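Local coordinates for 70 kDa protein (Xanthomonas sp., PDB 4B2N) that cleaves rubber (polyisoprene) oxidatively as a processive dioxygenase that carries two covalently bound c-type haems, at residues A[22-27]-A[345-350]; A[116-121]-A[150-155]; A[442-447]-A[475-480]; A[551-556]-A[625-630]. All coordinates share one frame; numbering follows the deposited sequence.

Contact 1 of 4, residues A[22-27]-A[345-350]; sequences ASIRSP and SLSPAT
The hydroxyl of Ser-347 accepts two backbone N-H groups from the facing loop. Arg-25 N donates to Ser-347 OG over 2.8 Å and Ser-26 N donates to the same OG over 3.2 Å, both nearly straight, with N-H...O angles of 165° and 163°. Consecutive amides thus converge on one oxygen. Ser-347 OG lies anti to its own carbonyl carbon (chi1 -51°), and CB of the same side chain comes 3.4 Å from Ser-23 O.

Two loops meet here, one leading into helix 27-32 and the other following helix 333-345. Ser-26 is the N-cap of helix 27-32: its OG bonds to Ile-344 O and, weakly, to Met-29 N, while its CB lies 3.4 Å from Leu-346 O. Leu-346, turned away from the junction, lies about 8 Å, side chain to side chain, from His-195, an axial ligand of a haem iron.

Three waters bridge further polar atoms. Pro-348 O accepts from two of them; one also donates to Ala-22 O, and the other lies 2.6 Å from Ser-23 O, to which it donates. The third joins Ser-23 OG to Thr-350 OG1.

Thr-350 CG2 makes a van der Waals contact with Ala-22 O at 3.4 Å. Apolar contact is sparse: Arg-25 CB meets Pro-348 CD at 4.0 Å before the arginine chain bends away, its NH2 bonding to Asp-20 O.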
loop_
_atom_site.group_PDB
_atom_site.type_symbol
_atom_site.label_atom_id
_atom_site.label_comp_id
_atom_site.label_asym_id
_atom_site.label_seq_id
_atom_site.Cartn_x
_atom_site.Cartn_y
_atom_site.Cartn_z
ATOM N N ALA A 22 0.304 9.174 21.883
ATOM C CA ALA A 22 0.488 7.798 22.422
ATOM C C ALA A 22 1.558 7.115 21.684
ATOM O O ALA A 22 1.683 7.304 20.468
ATOM C CB ALA A 22 -0.768 6.988 22.377
ATOM N N SER A 23 2.380 6.381 22.431
ATOM C CA SER A 23 3.429 5.604 21.856
ATOM C C SER A 23 2.779 4.323 21.356
ATOM O O SER A 23 3.214 3.712 20.342
ATOM C CB SER A 23 4.402 5.246 22.973
ATOM O OG SER A 23 5.273 6.317 23.154
ATOM N N ILE A 24 1.841 3.853 22.177
ATOM C CA ILE A 24 1.122 2.628 21.878
ATOM C C ILE A 24 -0.261 3.071 21.445
ATOM O O ILE A 24 -1.030 3.554 22.226
ATOM C CB ILE A 24 1.063 1.656 23.064
ATOM C CG1 ILE A 24 2.466 1.444 23.612
ATOM C CG2 ILE A 24 0.482 0.285 22.586
ATOM C CD1 ILE A 24 2.431 0.619 24.907
ATOM N N ARG A 25 -0.561 2.868 20.163
ATOM C CA ARG A 25 -1.823 3.265 19.595
ATOM C C ARG A 25 -2.760 2.053 19.264
ATOM O O ARG A 25 -3.959 2.004 19.611
ATOM C CB ARG A 25 -1.465 4.060 18.321
ATOM C CG ARG A 25 -2.652 4.799 17.797
ATOM C CD ARG A 25 -3.056 5.848 18.789
ATOM N NE ARG A 25 -2.236 7.045 18.715
ATOM C CZ ARG A 25 -2.560 8.148 19.382
ATOM N NH1 ARG A 25 -3.662 8.141 20.134
ATOM N NH2 ARG A 25 -1.822 9.244 19.281
ATOM N N SER A 26 -2.191 1.049 18.621
ATOM C CA SER A 26 -2.882 -0.185 18.287
ATOM C C SER A 26 -3.727 -0.649 19.464
ATOM O O SER A 26 -3.203 -0.889 20.518
ATOM C CB SER A 26 -1.799 -1.272 18.052
ATOM O OG SER A 26 -2.491 -2.514 18.043
ATOM N N PRO A 27 -5.041 -0.801 19.309
ATOM C CA PRO A 27 -5.880 -1.105 20.509
ATOM C C PRO A 27 -5.622 -2.456 21.221
ATOM O O PRO A 27 -5.653 -2.542 22.422
ATOM C CB PRO A 27 -7.295 -1.059 19.951
ATOM C CG PRO A 27 -7.206 -0.070 18.840
ATOM C CD PRO A 27 -5.855 -0.307 18.164
ATOM N N SER A 345 -0.462 -4.969 15.038
ATOM C CA SER A 345 0.206 -4.727 16.352
ATOM C C SER A 345 0.959 -3.421 16.301
ATOM O O SER A 345 1.456 -2.982 17.328
ATOM C CB SER A 345 1.192 -5.880 16.686
ATOM O OG SER A 345 2.362 -5.738 15.889
ATOM N N LEU A 346 1.053 -2.802 15.115
ATOM C CA LEU A 346 1.944 -1.650 14.891
ATOM C C LEU A 346 1.303 -0.371 15.421
ATOM O O LEU A 346 0.064 -0.234 15.355
ATOM C CB LEU A 346 2.241 -1.457 13.373
ATOM C CG LEU A 346 3.098 -2.531 12.750
ATOM C CD1 LEU A 346 3.268 -2.182 11.281
ATOM C CD2 LEU A 346 4.411 -2.607 13.506
ATOM N N SER A 347 2.137 0.535 15.946
ATOM C CA SER A 347 1.758 1.939 16.141
ATOM C C SER A 347 2.710 2.849 15.362
ATOM O O SER A 347 3.896 2.591 15.262
ATOM C CB SER A 347 1.764 2.321 17.661
ATOM O OG SER A 347 0.977 1.341 18.377
ATOM N N PRO A 348 2.209 4.002 14.923
ATOM C CA PRO A 348 3.070 4.979 14.271
ATOM C C PRO A 348 4.147 5.575 15.163
ATOM O O PRO A 348 3.948 5.696 16.394
ATOM C CB PRO A 348 2.088 6.129 13.902
ATOM C CG PRO A 348 0.768 5.529 13.977
ATOM C CD PRO A 348 0.812 4.473 15.061
ATOM N N ALA A 349 5.273 5.979 14.553
ATOM C CA ALA A 349 6.269 6.828 15.250
ATOM C C ALA A 349 5.618 8.101 15.786
ATOM O O ALA A 349 4.654 8.654 15.169
ATOM C CB ALA A 349 7.383 7.238 14.270
ATOM N N THR A 350 6.125 8.560 16.934
ATOM C CA THR A 350 5.606 9.780 17.535
ATOM C C THR A 350 6.450 10.946 17.058
ATOM O O THR A 350 7.625 10.815 16.738
ATOM C CB THR A 350 5.615 9.746 19.092
ATOM O OG1 THR A 350 6.965 9.519 19.531
ATOM C CG2 THR A 350 4.692 8.661 19.624
HETATM O O HOH W 1 1.921 6.334 17.861
HETATM O O HOH W 2 4.971 4.402 18.541
HETATM O O HOH W 3 7.166 7.401 21.510
#

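Contact 2 of 4, residues A[116-121]-A[150-155]; sequences SYHFIF and NPYPLP
Tyr-117 and His-118 both hold CG anti to the backbone N, while Tyr-152 places CG between its backbone N and carbonyl carbon (chi1 78°); with these torsions three rings meet as an aromatic cluster. It joins the last turn of helix 114-118 to strand 151-152, which pairs antiparallel with strand 167-168.

Tyr-117 and Tyr-152 form a T-shaped stack. The edge of Tyr-117 points at the face of Tyr-152, the centroids are 5.0 Å apart and the planes stand at 84°. Tyr-117 CE2 makes the approach, 3.5 Å from Tyr-152 CE2 and displaced from the ring centre toward the rim. Ile-187 of strand 186-189 touches both tyrosines, and Val-137 of helix 133-141 packs on Tyr-117.

His-118 meets Tyr-152 rim to rim rather than over a face. The hydroxyl lies at the imidazole edge, near its plane, and the hydrogen bond between His-118 ND1 and Tyr-152 OH is 2.7 Å long; either atom could be the donor. This bond ties the helix end to the tyrosine tip and limits the turning of the imidazole.

Further along, Pro-155 CD lies over one face of the His-118 imidazole in a CH-pi contact, although the pair is modelled too close for its exact distance to carry weight. Pro-155 CG reaches Phe-119 CE2 at 3.9 Å. Beside that proline, Leu-154 CD2 approaches His-118 CE1 obliquely at 3.7 Å.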
loop_
_atom_site.group_PDB
_atom_site.type_symbol
_atom_site.label_atom_id
_atom_site.label_comp_id
_atom_site.label_asym_id
_atom_site.label_seq_id
_atom_site.Cartn_x
_atom_site.Cartn_y
_atom_site.Cartn_z
ATOM N N SER A 116 24.097 -11.953 -9.940
ATOM C CA SER A 116 23.709 -10.882 -10.798
ATOM C C SER A 116 23.467 -9.588 -10.016
ATOM O O SER A 116 23.802 -8.477 -10.515
ATOM C CB SER A 116 22.395 -11.214 -11.478
ATOM O OG SER A 116 22.531 -12.297 -12.397
ATOM N N TYR A 117 22.845 -9.723 -8.840
ATOM C CA TYR A 117 22.652 -8.573 -7.998
ATOM C C TYR A 117 24.017 -7.997 -7.526
ATOM O O TYR A 117 24.254 -6.810 -7.594
ATOM C CB TYR A 117 21.752 -8.877 -6.765
ATOM C CG TYR A 117 21.875 -7.783 -5.762
ATOM C CD1 TYR A 117 21.061 -6.631 -5.848
ATOM C CD2 TYR A 117 22.795 -7.856 -4.730
ATOM C CE1 TYR A 117 21.199 -5.596 -4.947
ATOM C CE2 TYR A 117 22.940 -6.837 -3.796
ATOM C CZ TYR A 117 22.104 -5.706 -3.920
ATOM O OH TYR A 117 22.173 -4.697 -3.033
ATOM N N HIS A 118 24.925 -8.869 -7.169
ATOM C CA HIS A 118 26.251 -8.489 -6.759
ATOM C C HIS A 118 26.941 -7.645 -7.810
ATOM O O HIS A 118 27.779 -6.782 -7.456
ATOM C CB HIS A 118 27.078 -9.743 -6.491
ATOM C CG HIS A 118 28.323 -9.491 -5.695
ATOM N ND1 HIS A 118 28.306 -8.893 -4.456
ATOM C CD2 HIS A 118 29.655 -9.736 -6.008
ATOM C CE1 HIS A 118 29.571 -8.810 -3.988
ATOM N NE2 HIS A 118 30.399 -9.343 -4.934
ATOM N N PHE A 119 26.623 -7.908 -9.079
ATOM C CA PHE A 119 27.271 -7.199 -10.229
ATOM C C PHE A 119 26.349 -6.180 -10.878
ATOM O O PHE A 119 26.610 -5.721 -11.973
ATOM C CB PHE A 119 27.890 -8.202 -11.262
ATOM C CG PHE A 119 29.153 -8.854 -10.741
ATOM C CD1 PHE A 119 30.394 -8.209 -10.844
ATOM C CD2 PHE A 119 29.126 -10.070 -10.082
ATOM C CE1 PHE A 119 31.576 -8.791 -10.336
ATOM C CE2 PHE A 119 30.303 -10.667 -9.573
ATOM C CZ PHE A 119 31.540 -10.032 -9.692
ATOM N N ILE A 120 25.200 -5.875 -10.257
ATOM C CA ILE A 120 24.222 -5.031 -10.951
ATOM C C ILE A 120 24.760 -3.625 -11.246
ATOM O O ILE A 120 24.155 -2.931 -12.000
ATOM C CB ILE A 120 22.898 -4.863 -10.103
ATOM C CG1 ILE A 120 21.692 -4.492 -10.998
ATOM C CG2 ILE A 120 23.126 -3.958 -8.890
ATOM C CD1 ILE A 120 20.427 -4.987 -10.337
ATOM N N PHE A 121 25.822 -3.157 -10.619
ATOM C CA PHE A 121 26.449 -1.874 -11.070
ATOM C C PHE A 121 26.753 -1.963 -12.589
ATOM O O PHE A 121 26.837 -0.933 -13.247
ATOM C CB PHE A 121 27.758 -1.544 -10.298
ATOM C CG PHE A 121 28.781 -2.626 -10.335
ATOM C CD1 PHE A 121 29.729 -2.668 -11.374
ATOM C CD2 PHE A 121 28.807 -3.618 -9.318
ATOM C CE1 PHE A 121 30.664 -3.675 -11.385
ATOM C CE2 PHE A 121 29.731 -4.644 -9.348
ATOM C CZ PHE A 121 30.644 -4.698 -10.390
ATOM N N ASN A 150 20.140 -8.555 6.627
ATOM C CA ASN A 150 19.295 -8.848 5.458
ATOM C C ASN A 150 20.269 -9.434 4.444
ATOM O O ASN A 150 20.741 -8.766 3.569
ATOM C CB ASN A 150 18.689 -7.531 4.995
ATOM C CG ASN A 150 17.652 -7.727 3.845
ATOM O OD1 ASN A 150 17.325 -6.737 3.121
ATOM N ND2 ASN A 150 17.203 -8.938 3.623
ATOM N N PRO A 151 20.624 -10.712 4.595
ATOM C CA PRO A 151 21.873 -11.182 3.915
ATOM C C PRO A 151 21.687 -11.673 2.469
ATOM O O PRO A 151 20.581 -12.089 2.055
ATOM C CB PRO A 151 22.322 -12.341 4.840
ATOM C CG PRO A 151 21.041 -12.945 5.309
ATOM C CD PRO A 151 20.076 -11.745 5.506
ATOM N N TYR A 152 22.781 -11.671 1.707
ATOM C CA TYR A 152 22.773 -12.360 0.406
ATOM C C TYR A 152 24.179 -12.933 0.209
ATOM O O TYR A 152 25.107 -12.427 0.820
ATOM C CB TYR A 152 22.415 -11.397 -0.726
ATOM C CG TYR A 152 23.520 -10.471 -1.192
ATOM C CD1 TYR A 152 24.409 -10.897 -2.267
ATOM C CD2 TYR A 152 23.682 -9.195 -0.621
ATOM C CE1 TYR A 152 25.411 -10.030 -2.743
ATOM C CE2 TYR A 152 24.660 -8.348 -1.116
ATOM C CZ TYR A 152 25.491 -8.773 -2.172
ATOM O OH TYR A 152 26.448 -7.969 -2.686
ATOM N N PRO A 153 24.309 -14.031 -0.592
ATOM C CA PRO A 153 25.661 -14.622 -0.665
ATOM C C PRO A 153 26.521 -13.931 -1.736
ATOM O O PRO A 153 26.056 -13.684 -2.867
ATOM C CB PRO A 153 25.363 -16.080 -1.108
ATOM C CG PRO A 153 24.130 -15.924 -1.979
ATOM C CD PRO A 153 23.294 -14.899 -1.241
ATOM N N LEU A 154 27.751 -13.604 -1.355
ATOM C CA LEU A 154 28.782 -13.160 -2.302
ATOM C C LEU A 154 29.111 -14.348 -3.196
ATOM O O LEU A 154 28.896 -15.499 -2.773
ATOM C CB LEU A 154 30.011 -12.701 -1.518
ATOM C CG LEU A 154 29.796 -11.622 -0.426
ATOM C CD1 LEU A 154 31.163 -11.025 -0.112
ATOM C CD2 LEU A 154 28.817 -10.508 -0.785
ATOM N N PRO A 155 29.687 -14.074 -4.396
ATOM C CA PRO A 155 30.074 -15.120 -5.308
ATOM C C PRO A 155 30.885 -16.169 -4.580
ATOM O O PRO A 155 31.782 -15.829 -3.799
ATOM C CB PRO A 155 30.936 -14.364 -6.341
ATOM C CG PRO A 155 30.213 -13.047 -6.458
ATOM C CD PRO A 155 29.891 -12.730 -5.000
#

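Contact 3 of 4, residues A[442-447]-A[475-480]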
loop_
_atom_site.group_PDB
_atom_site.type_symbol
_atom_site.label_atom_id
_atom_site.label_comp_id
_atom_site.label_asym_id
_atom_site.label_seq_id
_atom_site.Cartn_x
_atom_site.Cartn_y
_atom_site.Cartn_z
ATOM N N ARG A 442 -15.344 -7.963 -10.788
ATOM C CA ARG A 442 -15.741 -8.230 -9.415
ATOM C C ARG A 442 -16.355 -9.618 -9.294
ATOM O O ARG A 442 -16.115 -10.326 -8.328
ATOM C CB ARG A 442 -16.662 -7.120 -8.866
ATOM C CG ARG A 442 -15.903 -5.820 -8.679
ATOM C CD ARG A 442 -16.732 -4.739 -7.999
ATOM N NE ARG A 442 -18.074 -4.649 -8.561
ATOM C CZ ARG A 442 -18.401 -3.899 -9.596
ATOM N NH1 ARG A 442 -17.492 -3.176 -10.199
ATOM N NH2 ARG A 442 -19.642 -3.892 -10.046
ATOM N N ARG A 443 -17.100 -10.040 -10.309
ATOM C CA ARG A 443 -17.722 -11.351 -10.211
ATOM C C ARG A 443 -16.675 -12.485 -10.275
ATOM O O ARG A 443 -16.896 -13.501 -9.604
ATOM C CB ARG A 443 -18.746 -11.578 -11.307
ATOM C CG ARG A 443 -20.072 -10.917 -11.006
ATOM C CD ARG A 443 -21.074 -11.271 -12.119
ATOM N NE ARG A 443 -22.339 -10.619 -11.774
ATOM C CZ ARG A 443 -23.553 -11.174 -11.922
ATOM N NH1 ARG A 443 -23.699 -12.411 -12.417
ATOM N NH2 ARG A 443 -24.651 -10.495 -11.496
ATOM N N ALA A 444 -15.627 -12.316 -11.082
ATOM C CA ALA A 444 -14.539 -13.289 -11.142
ATOM C C ALA A 444 -13.872 -13.482 -9.745
ATOM O O ALA A 444 -13.518 -14.582 -9.312
ATOM C CB ALA A 444 -13.468 -12.805 -12.102
ATOM N N TRP A 445 -13.601 -12.342 -9.106
ATOM C CA TRP A 445 -13.079 -12.313 -7.759
ATOM C C TRP A 445 -14.051 -12.953 -6.752
ATOM O O TRP A 445 -13.655 -13.805 -5.923
ATOM C CB TRP A 445 -12.845 -10.829 -7.395
ATOM C CG TRP A 445 -12.452 -10.668 -5.964
ATOM C CD1 TRP A 445 -13.286 -10.697 -4.856
ATOM C CD2 TRP A 445 -11.118 -10.465 -5.456
ATOM N NE1 TRP A 445 -12.554 -10.503 -3.695
ATOM C CE2 TRP A 445 -11.237 -10.360 -4.011
ATOM C CE3 TRP A 445 -9.844 -10.354 -6.053
ATOM C CZ2 TRP A 445 -10.120 -10.179 -3.175
ATOM C CZ3 TRP A 445 -8.726 -10.131 -5.199
ATOM C CH2 TRP A 445 -8.875 -10.027 -3.796
ATOM N N ASN A 446 -15.307 -12.459 -6.743
ATOM C CA ASN A 446 -16.365 -12.870 -5.816
ATOM C C ASN A 446 -16.662 -14.363 -5.823
ATOM O O ASN A 446 -17.155 -14.917 -4.839
ATOM C CB ASN A 446 -17.650 -12.121 -6.150
ATOM C CG ASN A 446 -17.555 -10.649 -5.804
ATOM O OD1 ASN A 446 -16.611 -10.252 -5.092
ATOM N ND2 ASN A 446 -18.519 -9.826 -6.269
ATOM N N SER A 447 -16.409 -15.014 -6.947
ATOM C CA SER A 447 -16.757 -16.404 -7.127
ATOM C C SER A 447 -15.531 -17.307 -6.971
ATOM O O SER A 447 -15.491 -18.365 -7.589
ATOM C CB SER A 447 -17.374 -16.609 -8.551
ATOM O OG SER A 447 -16.409 -16.249 -9.550
ATOM N N VAL A 475 -15.031 -21.428 -18.720
ATOM C CA VAL A 475 -16.156 -21.028 -19.587
ATOM C C VAL A 475 -17.421 -20.705 -18.740
ATOM O O VAL A 475 -17.953 -19.602 -18.812
ATOM C CB VAL A 475 -16.415 -22.108 -20.670
ATOM C CG1 VAL A 475 -17.596 -21.687 -21.522
ATOM C CG2 VAL A 475 -15.185 -22.305 -21.554
ATOM N N PRO A 476 -17.895 -21.661 -17.893
ATOM C CA PRO A 476 -19.081 -21.321 -17.112
ATOM C C PRO A 476 -18.755 -20.250 -16.113
ATOM O O PRO A 476 -19.638 -19.524 -15.755
ATOM C CB PRO A 476 -19.435 -22.607 -16.321
ATOM C CG PRO A 476 -18.220 -23.467 -16.442
ATOM C CD PRO A 476 -17.587 -23.089 -17.746
ATOM N N ARG A 477 -17.496 -20.119 -15.687
ATOM C CA ARG A 477 -17.157 -18.906 -14.841
ATOM C C ARG A 477 -17.409 -17.590 -15.584
ATOM O O ARG A 477 -18.099 -16.626 -15.072
ATOM C CB ARG A 477 -15.694 -19.008 -14.362
ATOM C CG ARG A 477 -15.523 -20.032 -13.179
ATOM C CD ARG A 477 -14.048 -20.107 -12.680
ATOM N NE ARG A 477 -13.705 -18.758 -12.256
ATOM C CZ ARG A 477 -14.049 -18.154 -11.130
ATOM N NH1 ARG A 477 -14.725 -18.804 -10.173
ATOM N NH2 ARG A 477 -13.746 -16.867 -10.976
ATOM N N ALA A 478 -16.877 -17.515 -16.807
ATOM C CA ALA A 478 -17.036 -16.298 -17.659
ATOM C C ALA A 478 -18.522 -16.027 -17.921
ATOM O O ALA A 478 -18.961 -14.883 -17.960
ATOM C CB ALA A 478 -16.267 -16.470 -18.976
ATOM N N ILE A 479 -19.305 -17.094 -18.101
ATOM C CA ILE A 479 -20.731 -16.938 -18.255
ATOM C C ILE A 479 -21.376 -16.284 -17.032
ATOM O O ILE A 479 -22.174 -15.306 -17.154
ATOM C CB ILE A 479 -21.393 -18.284 -18.573
ATOM C CG1 ILE A 479 -20.995 -18.713 -20.016
ATOM C CG2 ILE A 479 -22.912 -18.146 -18.431
ATOM C CD1 ILE A 479 -21.250 -20.223 -20.213
ATOM N N TYR A 480 -21.042 -16.789 -15.856
ATOM C CA TYR A 480 -21.494 -16.157 -14.625
ATOM C C TYR A 480 -20.993 -14.702 -14.558
ATOM O O TYR A 480 -21.781 -13.789 -14.250
ATOM C CB TYR A 480 -20.987 -16.891 -13.357
ATOM C CG TYR A 480 -21.292 -16.058 -12.157
ATOM C CD1 TYR A 480 -22.624 -15.874 -11.748
ATOM C CD2 TYR A 480 -20.261 -15.382 -11.457
ATOM C CE1 TYR A 480 -22.925 -15.020 -10.687
ATOM C CE2 TYR A 480 -20.549 -14.570 -10.365
ATOM C CZ TYR A 480 -21.890 -14.400 -9.999
ATOM O OH TYR A 480 -22.136 -13.589 -8.925
HETATM O O HOH W 4 -20.773 -11.616 -7.372
HETATM O O HOH W 5 -16.929 -16.976 -12.137
#
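Ser-447 O receives the shortest hydrogen bond between segments 442-447 and 475-480, from Arg-477 NH1 at 2.7 Å. The donor stands above the carbonyl plane of Ser-447, 51° out of it, although the oxygen itself is close to the guanidinium plane. The other terminal nitrogen, Arg-477 NH2, donates to Ala-444 O over 2.8 Å, here in the carbonyl plane and on a lone pair. One guanidinium edge therefore reads two backbone carbonyls at the end of helix 439-446. A salt bridge from NH2 to Glu-275 gives the same group a charged partner, which probably helps to balance its buried charge.

Ser-447 OG turns back to donate to Arg-443 O at 2.8 Å. It also accepts from a water that donates in turn to Arg-477 O.

Arg-443 runs extended from CG to NE across Tyr-480. Its CD lies over the ring face, 4.1 Å from the centroid, as a CH-pi contact, and the guanidinium is stacked beyond it, off-centre, with the planes 28° apart. That cation-pi pair is reinforced by Arg-443 NH1 donating to Tyr-480 O over 3.0 Å, while NE forms a salt bridge with Glu-439. A second water joins Tyr-480 OH to Asn-446 ND2.

The arrangement is helix-helix packing away from the annotated haem sites: the C-terminal end of helix 439-446 lies on helix 467-481, with Arg-477 donating to carbonyls there and Arg-443 stacked on Tyr-480.

Contact 4 of 4, residues A[551-556]-A[625-630]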
loop_
_atom_site.group_PDB
_atom_site.type_symbol
_atom_site.label_atom_id
_atom_site.label_comp_id
_atom_site.label_asym_id
_atom_site.label_seq_id
_atom_site.Cartn_x
_atom_site.Cartn_y
_atom_site.Cartn_z
ATOM N N ALA A 551 22.336 9.605 -7.570
ATOM C CA ALA A 551 21.792 10.437 -6.536
ATOM C C ALA A 551 20.421 9.883 -6.129
ATOM O O ALA A 551 19.709 9.365 -6.960
ATOM C CB ALA A 551 21.581 11.847 -7.098
ATOM N N GLY A 552 20.032 10.044 -4.880
ATOM C CA GLY A 552 18.837 9.429 -4.393
ATOM C C GLY A 552 18.043 10.554 -3.772
ATOM O O GLY A 552 18.441 11.772 -3.825
ATOM N N TYR A 553 16.916 10.183 -3.216
ATOM C CA TYR A 553 16.124 11.186 -2.457
ATOM C C TYR A 553 16.727 11.190 -1.055
ATOM O O TYR A 553 16.919 10.119 -0.424
ATOM C CB TYR A 553 14.650 10.778 -2.315
ATOM C CG TYR A 553 13.741 11.041 -3.510
ATOM C CD1 TYR A 553 14.214 11.689 -4.694
ATOM C CD2 TYR A 553 12.406 10.663 -3.459
ATOM C CE1 TYR A 553 13.383 11.892 -5.768
ATOM C CE2 TYR A 553 11.571 10.852 -4.552
ATOM C CZ TYR A 553 12.061 11.483 -5.685
ATOM O OH TYR A 553 11.198 11.752 -6.704
ATOM N N ASP A 554 17.026 12.388 -0.525
ATOM C CA ASP A 554 17.563 12.455 0.780
ATOM C C ASP A 554 16.438 12.254 1.780
ATOM O O ASP A 554 15.341 12.837 1.659
ATOM C CB ASP A 554 18.143 13.863 1.020
ATOM C CG ASP A 554 18.739 13.987 2.388
ATOM O OD1 ASP A 554 19.879 13.665 2.507
ATOM O OD2 ASP A 554 18.075 14.421 3.361
ATOM N N TYR A 555 16.690 11.443 2.798
ATOM C CA TYR A 555 15.578 11.213 3.809
ATOM C C TYR A 555 15.947 11.685 5.206
ATOM O O TYR A 555 15.361 11.257 6.206
ATOM C CB TYR A 555 15.185 9.722 3.843
ATOM C CG TYR A 555 16.354 8.780 4.118
ATOM C CD1 TYR A 555 17.181 8.354 3.083
ATOM C CD2 TYR A 555 16.600 8.279 5.403
ATOM C CE1 TYR A 555 18.223 7.450 3.320
ATOM C CE2 TYR A 555 17.667 7.391 5.653
ATOM C CZ TYR A 555 18.479 7.027 4.625
ATOM O OH TYR A 555 19.517 6.150 4.847
ATOM N N SER A 556 16.934 12.579 5.307
ATOM C CA SER A 556 17.366 13.116 6.592
ATOM C C SER A 556 16.362 14.171 7.095
ATOM O O SER A 556 15.519 14.712 6.293
ATOM C CB SER A 556 18.794 13.691 6.451
ATOM O OG SER A 556 18.722 15.026 5.949
ATOM N N SER A 625 13.936 12.526 -14.744
ATOM C CA SER A 625 12.521 12.879 -14.669
ATOM C C SER A 625 11.773 12.087 -13.582
ATOM O O SER A 625 10.917 12.621 -12.923
ATOM C CB SER A 625 11.919 12.605 -16.033
ATOM O OG SER A 625 12.576 13.409 -17.029
ATOM N N ARG A 626 12.093 10.807 -13.403
ATOM C CA ARG A 626 11.451 9.963 -12.341
ATOM C C ARG A 626 11.688 10.522 -10.914
ATOM O O ARG A 626 10.924 10.238 -9.982
ATOM C CB ARG A 626 12.015 8.519 -12.355
ATOM C CG ARG A 626 11.800 7.792 -13.666
ATOM C CD ARG A 626 12.326 6.307 -13.513
ATOM N NE ARG A 626 11.402 5.738 -14.378
ATOM C CZ ARG A 626 10.396 4.947 -14.157
ATOM N NH1 ARG A 626 10.209 4.155 -13.053
ATOM N NH2 ARG A 626 9.658 4.860 -15.240
ATOM N N MET A 627 12.756 11.304 -10.766
ATOM C CA MET A 627 13.134 12.005 -9.519
ATOM C C MET A 627 12.442 13.330 -9.274
ATOM O O MET A 627 12.868 14.105 -8.403
ATOM C CB MET A 627 14.660 12.152 -9.448
ATOM C CG MET A 627 15.198 10.753 -9.280
ATOM S SD MET A 627 16.929 10.597 -8.964
ATOM C CE MET A 627 17.046 11.221 -7.352
ATOM N N VAL A 628 11.404 13.615 -10.054
ATOM C CA VAL A 628 10.589 14.804 -9.815
ATOM C C VAL A 628 9.127 14.367 -9.891
ATOM O O VAL A 628 8.745 13.582 -10.765
ATOM C CB VAL A 628 10.774 15.933 -10.861
ATOM C CG1 VAL A 628 9.865 17.075 -10.549
ATOM C CG2 VAL A 628 12.222 16.428 -10.838
ATOM N N TYR A 629 8.301 14.826 -8.964
ATOM C CA TYR A 629 6.903 14.437 -9.074
ATOM C C TYR A 629 6.217 15.307 -10.133
ATOM O O TYR A 629 6.217 16.538 -10.020
ATOM C CB TYR A 629 6.131 14.574 -7.771
ATOM C CG TYR A 629 4.730 13.962 -7.939
ATOM C CD1 TYR A 629 4.514 12.583 -7.723
ATOM C CD2 TYR A 629 3.652 14.745 -8.346
ATOM C CE1 TYR A 629 3.257 12.024 -7.898
ATOM C CE2 TYR A 629 2.380 14.184 -8.516
ATOM C CZ TYR A 629 2.191 12.847 -8.278
ATOM O OH TYR A 629 0.944 12.296 -8.471
ATOM N N ASN A 630 5.561 14.650 -11.077
ATOM C CA ASN A 630 4.837 15.312 -12.145
ATOM C C ASN A 630 3.333 15.003 -12.078
ATOM O O ASN A 630 2.882 13.900 -12.481
ATOM C CB ASN A 630 5.380 14.900 -13.495
ATOM C CG ASN A 630 4.743 15.717 -14.641
ATOM O OD1 ASN A 630 3.742 16.445 -14.443
ATOM N ND2 ASN A 630 5.336 15.626 -15.819
HETATM O O HOH W 6 11.309 14.884 -6.118
#
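Met-627 carries the apolar side of this contact, sliding past Tyr-553 in the opposite direction. Its CB lies 3.9 Å from Tyr-553 CE1, and Tyr-553 CD1 is equally close to the methyl CE. A bend at the thioether (chi3 70°) sets CE beside the backbone of the facing loop, 3.3 Å from Ala-551 O and 3.8 Å from Gly-552 C. Ala-551 O is also 3.6 Å from Met-627 SD, so the end of the methionine lies against the peptide as well as the tyrosine ring.

Met-627 is the first residue to leave helical geometry after helix 620-626, and strand 629-630 follows almost at once, pairing as an outer strand with strand 536-538 of a three-stranded antiparallel sheet. The loop holding Tyr-553 thus packs on a helix-to-strand turn. Arg-626, in the last turn of that helix, forms salt bridges with Asp-217 and Asp-594.

Polar contacts gather at Met-627 O, which lies at the edge of the tyrosine ring, near its plane, 3.5 Å from Tyr-553 CE1. The phenol oxygen reaches the same peptide, with Tyr-553 OH 3.3 Å from Met-627 C. A water donates to Met-627 O at 2.9 Å and is weakly bonded to Tyr-553 OH; Tyr-541 OH provides a further hydrogen bond to the same carbonyl.

Overall arrangement
From the N terminus, the chain enters contact 1 at 22-27 and returns to it at 345-350, closing a loop of 317 intervening residues that joins the approach to helix 27-32 with the exit from helix 333-345. Contact 2 lies wholly within that loop, a short closure between helix 114-118 and strand 151-152. Contacts 3 and 4 follow in series: the first pairs helices 439-446 and 467-481, the second brings a loop after strand 536-538 onto the turn between helix 620-626 and strand 629-630. No two contacts cross or touch. Contact 3 lies across the chain's centre from contacts 1 and 4, whereas the centres of contacts 2 and 4 are 25 Å apart.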